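Local structure of nigerythrin (Desulfovibrio vulgaris subsp. vulgaris, 1YUZ) at residues B[22-27]-B[120-125]; B[47-52]-B[97-102]; B[103-108]-B[158-163]. The protein shows NADH peroxidase activity in vitro and carries a diiron centre and a rubredoxin-like iron site in each subunit of its homodimer. All blocks are in the same frame, centred on the assembly; numbering follows the deposited sequence.

Interaction 1 of 3, residues B[22-27]-B[120-125]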
loop_
_atom_site.group_PDB
_atom_site.type_symbol
_atom_site.label_atom_id
_atom_site.label_comp_id
_atom_site.label_asym_id
_atom_site.label_seq_id
_atom_site.Cartn_x
_atom_site.Cartn_y
_atom_site.Cartn_z
ATOM N N SER B 22 -15.004 3.139 -10.257
ATOM C CA SER B 22 -14.923 1.717 -9.951
ATOM C C SER B 22 -14.814 0.810 -11.168
ATOM O O SER B 22 -15.445 1.046 -12.194
ATOM C CB SER B 22 -16.136 1.298 -9.121
ATOM O OG SER B 22 -16.161 -0.104 -8.940
ATOM N N LYS B 23 -14.014 -0.243 -11.030
ATOM C CA LYS B 23 -13.806 -1.209 -12.102
ATOM C C LYS B 23 -14.511 -2.510 -11.727
ATOM O O LYS B 23 -14.142 -3.590 -12.195
ATOM C CB LYS B 23 -12.308 -1.474 -12.275
ATOM C CG LYS B 23 -11.466 -0.219 -12.446
ATOM C CD LYS B 23 -9.980 -0.543 -12.416
ATOM C CE LYS B 23 -9.133 0.715 -12.548
ATOM N NZ LYS B 23 -7.677 0.407 -12.482
ATOM N N THR B 24 -15.536 -2.401 -10.890
ATOM C CA THR B 24 -16.265 -3.576 -10.431
ATOM C C THR B 24 -17.693 -3.693 -10.954
ATOM O O THR B 24 -18.496 -2.765 -10.831
ATOM C CB THR B 24 -16.322 -3.612 -8.884
ATOM O OG1 THR B 24 -14.992 -3.558 -8.352
ATOM C CG2 THR B 24 -16.997 -4.886 -8.403
ATOM N N ALA B 25 -18.003 -4.848 -11.532
ATOM C CA ALA B 25 -19.343 -5.115 -12.033
ATOM C C ALA B 25 -20.161 -5.511 -10.815
ATOM O O ALA B 25 -19.781 -6.419 -10.076
ATOM C CB ALA B 25 -19.315 -6.251 -13.027
ATOM N N VAL B 26 -21.276 -4.823 -10.603
ATOM C CA VAL B 26 -22.129 -5.105 -9.459
ATOM C C VAL B 26 -23.474 -5.683 -9.867
ATOM O O VAL B 26 -24.229 -5.061 -10.613
ATOM C CB VAL B 26 -22.377 -3.832 -8.626
ATOM C CG1 VAL B 26 -23.286 -4.148 -7.448
ATOM C CG2 VAL B 26 -21.053 -3.270 -8.133
ATOM N N GLY B 27 -23.761 -6.883 -9.375
ATOM C CA GLY B 27 -25.025 -7.528 -9.670
ATOM C C GLY B 27 -25.767 -7.707 -8.363
ATOM O O GLY B 27 -25.607 -6.902 -7.445
ATOM N N SER B 120 -10.789 -0.956 -1.517
ATOM C CA SER B 120 -11.310 0.361 -1.870
ATOM C C SER B 120 -12.263 0.391 -3.051
ATOM O O SER B 120 -12.866 1.426 -3.335
ATOM C CB SER B 120 -10.148 1.306 -2.182
ATOM O OG SER B 120 -9.526 0.941 -3.404
ATOM N N ASP B 121 -12.396 -0.732 -3.741
ATOM C CA ASP B 121 -13.252 -0.786 -4.911
ATOM C C ASP B 121 -14.254 -1.931 -4.842
ATOM O O ASP B 121 -15.441 -1.708 -4.618
ATOM C CB ASP B 121 -12.379 -0.924 -6.164
ATOM C CG ASP B 121 -13.164 -0.792 -7.450
ATOM O OD1 ASP B 121 -14.342 -1.202 -7.478
ATOM O OD2 ASP B 121 -12.590 -0.299 -8.444
ATOM N N MET B 122 -13.769 -3.158 -4.997
ATOM C CA MET B 122 -14.657 -4.312 -5.004
ATOM C C MET B 122 -15.514 -4.520 -3.768
ATOM O O MET B 122 -16.741 -4.516 -3.860
ATOM C CB MET B 122 -13.874 -5.593 -5.279
ATOM C CG MET B 122 -14.788 -6.777 -5.530
ATOM S SD MET B 122 -13.925 -8.332 -5.634
ATOM C CE MET B 122 -13.720 -8.701 -3.898
ATOM N N TYR B 123 -14.896 -4.721 -2.611
ATOM C CA TYR B 123 -15.709 -4.949 -1.431
ATOM C C TYR B 123 -16.598 -3.759 -1.082
ATOM O O TYR B 123 -17.762 -3.952 -0.735
ATOM C CB TYR B 123 -14.838 -5.421 -0.259
ATOM C CG TYR B 123 -14.506 -6.902 -0.370
ATOM C CD1 TYR B 123 -13.183 -7.347 -0.355
ATOM C CD2 TYR B 123 -15.520 -7.857 -0.512
ATOM C CE1 TYR B 123 -12.876 -8.702 -0.477
ATOM C CE2 TYR B 123 -15.222 -9.213 -0.632
ATOM C CZ TYR B 123 -13.899 -9.629 -0.613
ATOM O OH TYR B 123 -13.608 -10.972 -0.725
ATOM N N PRO B 124 -16.085 -2.518 -1.180
ATOM C CA PRO B 124 -16.988 -1.406 -0.853
ATOM C C PRO B 124 -18.210 -1.406 -1.788
ATOM O O PRO B 124 -19.325 -1.102 -1.362
ATOM C CB PRO B 124 -16.105 -0.180 -1.051
ATOM C CG PRO B 124 -14.775 -0.672 -0.581
ATOM C CD PRO B 124 -14.685 -2.051 -1.232
ATOM N N ALA B 125 -18.003 -1.764 -3.055
ATOM C CA ALA B 125 -19.099 -1.806 -4.025
ATOM C C ALA B 125 -20.109 -2.878 -3.633
ATOM O O ALA B 125 -21.324 -2.657 -3.689
ATOM C CB ALA B 125 -18.557 -2.095 -5.422
#
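In the ferritin-like four-helix bundle of nigerythrin, the loop 22-27 that leads into helix 29-56 runs along helix 104-132 and is bound there chiefly through the carboxylate of Asp121. Its CG stands anti to the backbone N (chi1 -172°), which sends both oxygens out to the loop. Asp121 OD1 accepts two short hydrogen bonds, from Ser22 OG at 2.6 Å and from Thr24 OG1 at 2.6 Å. The two hydroxyls approach OD1 from opposite sides of the carboxylate plane, that of Thr24 the more steeply, at 56° out of it. The other oxygen is used differently: Lys23 N donates to the syn lone pair of Asp121 OD2 at 3.0 Å, nearly straight at 170°. Three donors therefore fix the rotation of a buried group. Thr24 OG1 is bonded to Tyr117 OH as well. Farther along, Val26 CG2 rests on Ala125 CB at 3.9 Å, the short alanine letting the extended chain lie close. Within a wider pi-type turn at 120-122, Met122 leads its end away from the loop and lays CE over the centre of the Tyr123 ring, near Glu118 and Glu40 of the diiron site. Ser22 OG also accepts from Thr24 N at 3.1 Å, closing an ST turn whose hydroxyls gather on a helix carboxylate and place the lead-in to helix 29-56 against helix 104-132 of the ferritin-like diiron bundle.

Interaction 2 of 3, residues B[47-52]-B[97-102]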
loop_
_atom_site.group_PDB
_atom_site.type_symbol
_atom_site.label_atom_id
_atom_site.label_comp_id
_atom_site.label_asym_id
_atom_site.label_seq_id
_atom_site.Cartn_x
_atom_site.Cartn_y
_atom_site.Cartn_z
ATOM N N TYR B 47 -1.190 -15.857 -4.412
ATOM C CA TYR B 47 -0.349 -15.772 -3.228
ATOM C C TYR B 47 0.392 -17.066 -2.957
ATOM O O TYR B 47 1.514 -17.052 -2.449
ATOM C CB TYR B 47 -1.201 -15.378 -2.029
ATOM C CG TYR B 47 -1.765 -13.982 -2.159
ATOM C CD1 TYR B 47 -2.797 -13.550 -1.332
ATOM C CD2 TYR B 47 -1.260 -13.089 -3.111
ATOM C CE1 TYR B 47 -3.314 -12.264 -1.448
ATOM C CE2 TYR B 47 -1.771 -11.800 -3.234
ATOM C CZ TYR B 47 -2.796 -11.398 -2.399
ATOM O OH TYR B 47 -3.308 -10.128 -2.512
ATOM N N THR B 48 -0.235 -18.184 -3.294
ATOM C CA THR B 48 0.394 -19.480 -3.107
ATOM C C THR B 48 1.589 -19.575 -4.059
ATOM O O THR B 48 2.664 -20.045 -3.678
ATOM C CB THR B 48 -0.611 -20.607 -3.382
ATOM O OG1 THR B 48 -1.651 -20.545 -2.399
ATOM C CG2 THR B 48 0.065 -21.973 -3.314
ATOM N N ALA B 49 1.409 -19.111 -5.292
ATOM C CA ALA B 49 2.502 -19.133 -6.257
ATOM C C ALA B 49 3.587 -18.146 -5.811
ATOM O O ALA B 49 4.781 -18.436 -5.901
ATOM C CB ALA B 49 1.989 -18.768 -7.643
ATOM N N PHE B 50 3.172 -16.978 -5.330
ATOM C CA PHE B 50 4.125 -15.973 -4.865
ATOM C C PHE B 50 4.954 -16.503 -3.691
ATOM O O PHE B 50 6.149 -16.227 -3.589
ATOM C CB PHE B 50 3.394 -14.702 -4.426
ATOM C CG PHE B 50 2.866 -13.862 -5.563
ATOM C CD1 PHE B 50 2.170 -12.691 -5.290
ATOM C CD2 PHE B 50 3.079 -14.216 -6.894
ATOM C CE1 PHE B 50 1.694 -11.881 -6.318
ATOM C CE2 PHE B 50 2.603 -13.405 -7.930
ATOM C CZ PHE B 50 1.911 -12.238 -7.638
ATOM N N ALA B 51 4.317 -17.262 -2.803
ATOM C CA ALA B 51 5.010 -17.823 -1.646
ATOM C C ALA B 51 6.082 -18.810 -2.089
ATOM O O ALA B 51 7.213 -18.774 -1.607
ATOM C CB ALA B 51 4.019 -18.518 -0.726
ATOM N N LYS B 52 5.724 -19.691 -3.013
ATOM C CA LYS B 52 6.667 -20.684 -3.501
ATOM C C LYS B 52 7.860 -19.995 -4.153
ATOM O O LYS B 52 9.007 -20.395 -3.946
ATOM C CB LYS B 52 5.972 -21.611 -4.496
ATOM C CG LYS B 52 6.854 -22.727 -5.034
ATOM C CD LYS B 52 6.025 -23.750 -5.794
ATOM C CE LYS B 52 6.901 -24.789 -6.473
ATOM N NZ LYS B 52 7.708 -24.186 -7.569
ATOM N N ALA B 97 -6.425 -22.055 -12.159
ATOM C CA ALA B 97 -5.057 -22.460 -12.422
ATOM C C ALA B 97 -4.142 -21.482 -11.706
ATOM O O ALA B 97 -4.561 -20.383 -11.334
ATOM C CB ALA B 97 -4.782 -22.437 -13.916
ATOM N N ALA B 98 -2.895 -21.883 -11.504
ATOM C CA ALA B 98 -1.930 -21.029 -10.838
ATOM C C ALA B 98 -1.306 -20.067 -11.842
ATOM O O ALA B 98 -0.983 -20.449 -12.970
ATOM C CB ALA B 98 -0.852 -21.877 -10.189
ATOM N N PRO B 99 -1.143 -18.794 -11.450
ATOM C CA PRO B 99 -0.549 -17.781 -12.325
ATOM C C PRO B 99 0.964 -17.806 -12.150
ATOM O O PRO B 99 1.480 -18.514 -11.287
ATOM C CB PRO B 99 -1.155 -16.492 -11.797
ATOM C CG PRO B 99 -1.154 -16.746 -10.313
ATOM C CD PRO B 99 -1.658 -18.181 -10.211
ATOM N N SER B 100 1.669 -17.037 -12.970
ATOM C CA SER B 100 3.118 -16.958 -12.865
ATOM C C SER B 100 3.507 -16.059 -11.702
ATOM O O SER B 100 2.784 -15.126 -11.348
ATOM C CB SER B 100 3.727 -16.374 -14.141
ATOM O OG SER B 100 3.909 -17.361 -15.133
ATOM N N ALA B 101 4.653 -16.361 -11.108
ATOM C CA ALA B 101 5.194 -15.570 -10.013
ATOM C C ALA B 101 6.467 -14.964 -10.585
ATOM O O ALA B 101 7.246 -15.659 -11.233
ATOM C CB ALA B 101 5.526 -16.460 -8.830
ATOM N N TYR B 102 6.677 -13.672 -10.367
ATOM C CA TYR B 102 7.873 -13.025 -10.884
ATOM C C TYR B 102 8.811 -12.685 -9.734
ATOM O O TYR B 102 8.823 -13.387 -8.726
ATOM C CB TYR B 102 7.481 -11.776 -11.675
ATOM C CG TYR B 102 6.497 -12.088 -12.780
ATOM C CD1 TYR B 102 5.124 -12.041 -12.553
ATOM C CD2 TYR B 102 6.941 -12.482 -14.040
ATOM C CE1 TYR B 102 4.216 -12.380 -13.556
ATOM C CE2 TYR B 102 6.043 -12.825 -15.047
ATOM C CZ TYR B 102 4.684 -12.770 -14.797
ATOM O OH TYR B 102 3.795 -13.110 -15.789
#
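In the ferritin-like four-helix bundle, the connection between helix 60-87 and helix 104-132 passes along the outside of helix 29-56, where its residues 97-102 meet two successive helix residues, Ala49 and Phe50, without a single hydrogen bond between the segments. The close part centres on Ala101. Its CB points at the helix and lies 3.6 Å from Ala49 O and 3.8 Å from Phe50 CD2, so one methyl fits between a backbone carbonyl and a ring. The phenyl group is met at its edge: Ala101 CB and Ser100 O both lie near the ring plane, the latter 3.8 Å from Phe50 CE2. CG of Phe50 is anti to the carbonyl carbon (chi1 -74°), which carries the end of the side chain closer to the loop than its base. The ring also packs edge-to-face with Phe66 of helix 60-87 and touches Asn107. The single methyl of Ala101 lets the loop come in until Ala101 CA is 5.3 Å from Phe50 CA; Ala49 likewise offers only a methyl to Pro99.

Toward the surface the fit within 47-52 slackens. Ala49 CB reaches Pro99 O at 3.7 Å, but the proline ring comes no nearer to that methyl than 4.5 Å, at Pro99 CD; it also touches Ala45 and Lys46 of the same helix. Pro99 and Ser100 are exposed, and the CB of Ser100 is directed away from the helix. With methyls, an aromatic edge and carbonyl oxygens touching, the contact depends on shape and van der Waals attraction, with no directional polar bond to set the register.

Interaction 3 of 3, residues B[103-108]-B[158-163]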
loop_
_atom_site.group_PDB
_atom_site.type_symbol
_atom_site.label_atom_id
_atom_site.label_comp_id
_atom_site.label_asym_id
_atom_site.label_seq_id
_atom_site.Cartn_x
_atom_site.Cartn_y
_atom_site.Cartn_z
ATOM N N SER B 103 9.610 -11.634 -9.879
ATOM C CA SER B 103 10.519 -11.260 -8.805
ATOM C C SER B 103 9.699 -10.925 -7.569
ATOM O O SER B 103 8.605 -10.365 -7.667
ATOM C CB SER B 103 11.381 -10.070 -9.216
ATOM O OG SER B 103 12.286 -10.462 -10.233
ATOM N N CYS B 104 10.237 -11.270 -6.407
ATOM C CA CYS B 104 9.539 -11.060 -5.150
ATOM C C CYS B 104 9.016 -9.648 -4.929
ATOM O O CYS B 104 7.874 -9.474 -4.498
ATOM C CB CYS B 104 10.438 -11.467 -3.986
ATOM S SG CYS B 104 9.551 -11.633 -2.434
ATOM N N ASP B 105 9.833 -8.641 -5.219
ATOM C CA ASP B 105 9.391 -7.269 -5.014
ATOM C C ASP B 105 8.173 -6.947 -5.871
ATOM O O ASP B 105 7.214 -6.350 -5.388
ATOM C CB ASP B 105 10.546 -6.275 -5.267
ATOM C CG ASP B 105 11.032 -6.260 -6.710
ATOM O OD1 ASP B 105 11.117 -7.333 -7.346
ATOM O OD2 ASP B 105 11.361 -5.155 -7.201
ATOM N N LEU B 106 8.189 -7.372 -7.128
ATOM C CA LEU B 106 7.057 -7.121 -8.011
ATOM C C LEU B 106 5.829 -7.912 -7.569
ATOM O O LEU B 106 4.699 -7.457 -7.745
ATOM C CB LEU B 106 7.424 -7.459 -9.457
ATOM C CG LEU B 106 8.455 -6.512 -10.077
ATOM C CD1 LEU B 106 8.762 -6.954 -11.492
ATOM C CD2 LEU B 106 7.924 -5.090 -10.066
ATOM N N ASN B 107 6.040 -9.087 -6.983
ATOM C CA ASN B 107 4.911 -9.877 -6.510
ATOM C C ASN B 107 4.263 -9.157 -5.331
ATOM O O ASN B 107 3.040 -9.142 -5.203
ATOM C CB ASN B 107 5.350 -11.281 -6.092
ATOM C CG ASN B 107 5.880 -12.095 -7.254
ATOM O OD1 ASN B 107 5.589 -11.804 -8.413
ATOM N ND2 ASN B 107 6.648 -13.129 -6.946
ATOM N N LEU B 108 5.083 -8.562 -4.469
ATOM C CA LEU B 108 4.555 -7.817 -3.333
ATOM C C LEU B 108 3.744 -6.628 -3.839
ATOM O O LEU B 108 2.710 -6.297 -3.276
ATOM C CB LEU B 108 5.691 -7.329 -2.433
ATOM C CG LEU B 108 6.330 -8.388 -1.533
ATOM C CD1 LEU B 108 7.609 -7.836 -0.928
ATOM C CD2 LEU B 108 5.356 -8.796 -0.442
ATOM N N ALA B 158 4.952 -2.980 3.682
ATOM C CA ALA B 158 5.973 -3.006 4.727
ATOM C C ALA B 158 7.052 -4.012 4.337
ATOM O O ALA B 158 8.246 -3.747 4.474
ATOM C CB ALA B 158 5.350 -3.401 6.061
ATOM N N ALA B 159 6.627 -5.169 3.845
ATOM C CA ALA B 159 7.565 -6.210 3.438
ATOM C C ALA B 159 8.405 -5.740 2.257
ATOM O O ALA B 159 9.584 -6.070 2.153
ATOM C CB ALA B 159 6.806 -7.474 3.068
ATOM N N TYR B 160 7.791 -4.970 1.365
ATOM C CA TYR B 160 8.482 -4.442 0.194
ATOM C C TYR B 160 9.552 -3.444 0.639
ATOM O O TYR B 160 10.683 -3.473 0.156
ATOM C CB TYR B 160 7.467 -3.755 -0.723
ATOM C CG TYR B 160 8.034 -3.134 -1.981
ATOM C CD1 TYR B 160 8.140 -3.869 -3.162
ATOM C CD2 TYR B 160 8.400 -1.788 -2.008
ATOM C CE1 TYR B 160 8.585 -3.274 -4.340
ATOM C CE2 TYR B 160 8.848 -1.186 -3.178
ATOM C CZ TYR B 160 8.931 -1.935 -4.338
ATOM O OH TYR B 160 9.328 -1.327 -5.503
ATOM N N ASN B 161 9.195 -2.564 1.568
ATOM C CA ASN B 161 10.140 -1.569 2.057
ATOM C C ASN B 161 11.310 -2.201 2.794
ATOM O O ASN B 161 12.425 -1.683 2.751
ATOM C CB ASN B 161 9.430 -0.566 2.964
ATOM C CG ASN B 161 8.525 0.351 2.189
ATOM O OD1 ASN B 161 8.788 0.636 1.028
ATOM N ND2 ASN B 161 7.463 0.825 2.817
ATOM N N ASP B 162 11.055 -3.323 3.460
ATOM C CA ASP B 162 12.098 -4.025 4.201
ATOM C C ASP B 162 12.482 -5.330 3.522
ATOM O O ASP B 162 12.897 -6.279 4.185
ATOM C CB ASP B 162 11.629 -4.330 5.624
ATOM C CG ASP B 162 11.486 -3.085 6.463
ATOM O OD1 ASP B 162 12.292 -2.152 6.263
ATOM O OD2 ASP B 162 10.581 -3.047 7.326
ATOM N N ILE B 163 12.366 -5.375 2.200
ATOM C CA ILE B 163 12.675 -6.592 1.468
ATOM C C ILE B 163 14.075 -7.135 1.754
ATOM O O ILE B 163 14.284 -8.346 1.743
ATOM C CB ILE B 163 12.486 -6.384 -0.057
ATOM C CG1 ILE B 163 12.546 -7.734 -0.774
ATOM C CG2 ILE B 163 13.544 -5.435 -0.599
ATOM C CD1 ILE B 163 12.010 -7.700 -2.190
HETATM O O HOH W 1 9.706 -3.033 -7.504
#
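Two helices of the ferritin-like bundle meet here at their ends: the first turn of helix 104-132 lies beside the last turn of helix 136-161 and the residues just after it. Tyr160 presents the rim of its ring to the other helix. With CG anti to the backbone N (chi1 179°), the ring extends toward helix 104-132 so that its CD1/CE1 side borders Asp105, and Asp105 O lies near the ring plane, 3.5 Å from Tyr160 CD1. Asp105 CB approaches Tyr160 CE1 at 3.7 Å from off the ring plane. Ile163 reaches Asp105 CB as well: its CG1 is anti to the backbone N, and the extended chain brings Ile163 CD1 to 3.7 Å from it. Leu108, one turn on, directs its forked end at the opposite backbone. Leu108 CD1 lies 3.7 Å from Tyr160 N, while Leu108 CD2 rests on Ala159 CB at 4.0 Å. A branched leucine can thus fill both places, and the small alanine leaves room for it; Ile62 and Phe66 of helix 60-87 also touch Leu108.

The polar ends are shared with the second subunit. CG of Asp105 takes the crowded position between the backbone N and the carbonyl carbon (chi1 65°), and its OD1 bonds to Asn17 ND2 of the second subunit; the hydroxyl of Tyr160 has its strongest polar partner in Lys146 of that subunit. Within the contact the two side chains are joined through one water, which donates to Asp105 OD2 at 2.7 Å and lies in the plane of the Tyr160 ring, 2.7 Å from Tyr160 OH.

In the fold
From the N terminus, interaction 1 opens first, in the loop before helix 29-56, and closes 93 residues later on helix 104-132. Interaction 2 is nested inside that loop, joining helix 29-56 to the connection that follows helix 60-87. Interaction 3 begins directly after it and crosses interaction 1, since residues 103-108 precede 120-125 on helix 104-132 and 158-163 follow at the end of helix 136-161. Interactions 2 and 3 touch: Asn107 OD1 probably accepts a hydrogen bond from Tyr102 N at 2.9 Å. Interaction 1 stands apart, its centre 26 Å from that of interaction 3. Together they tie three bundle helices and two loops.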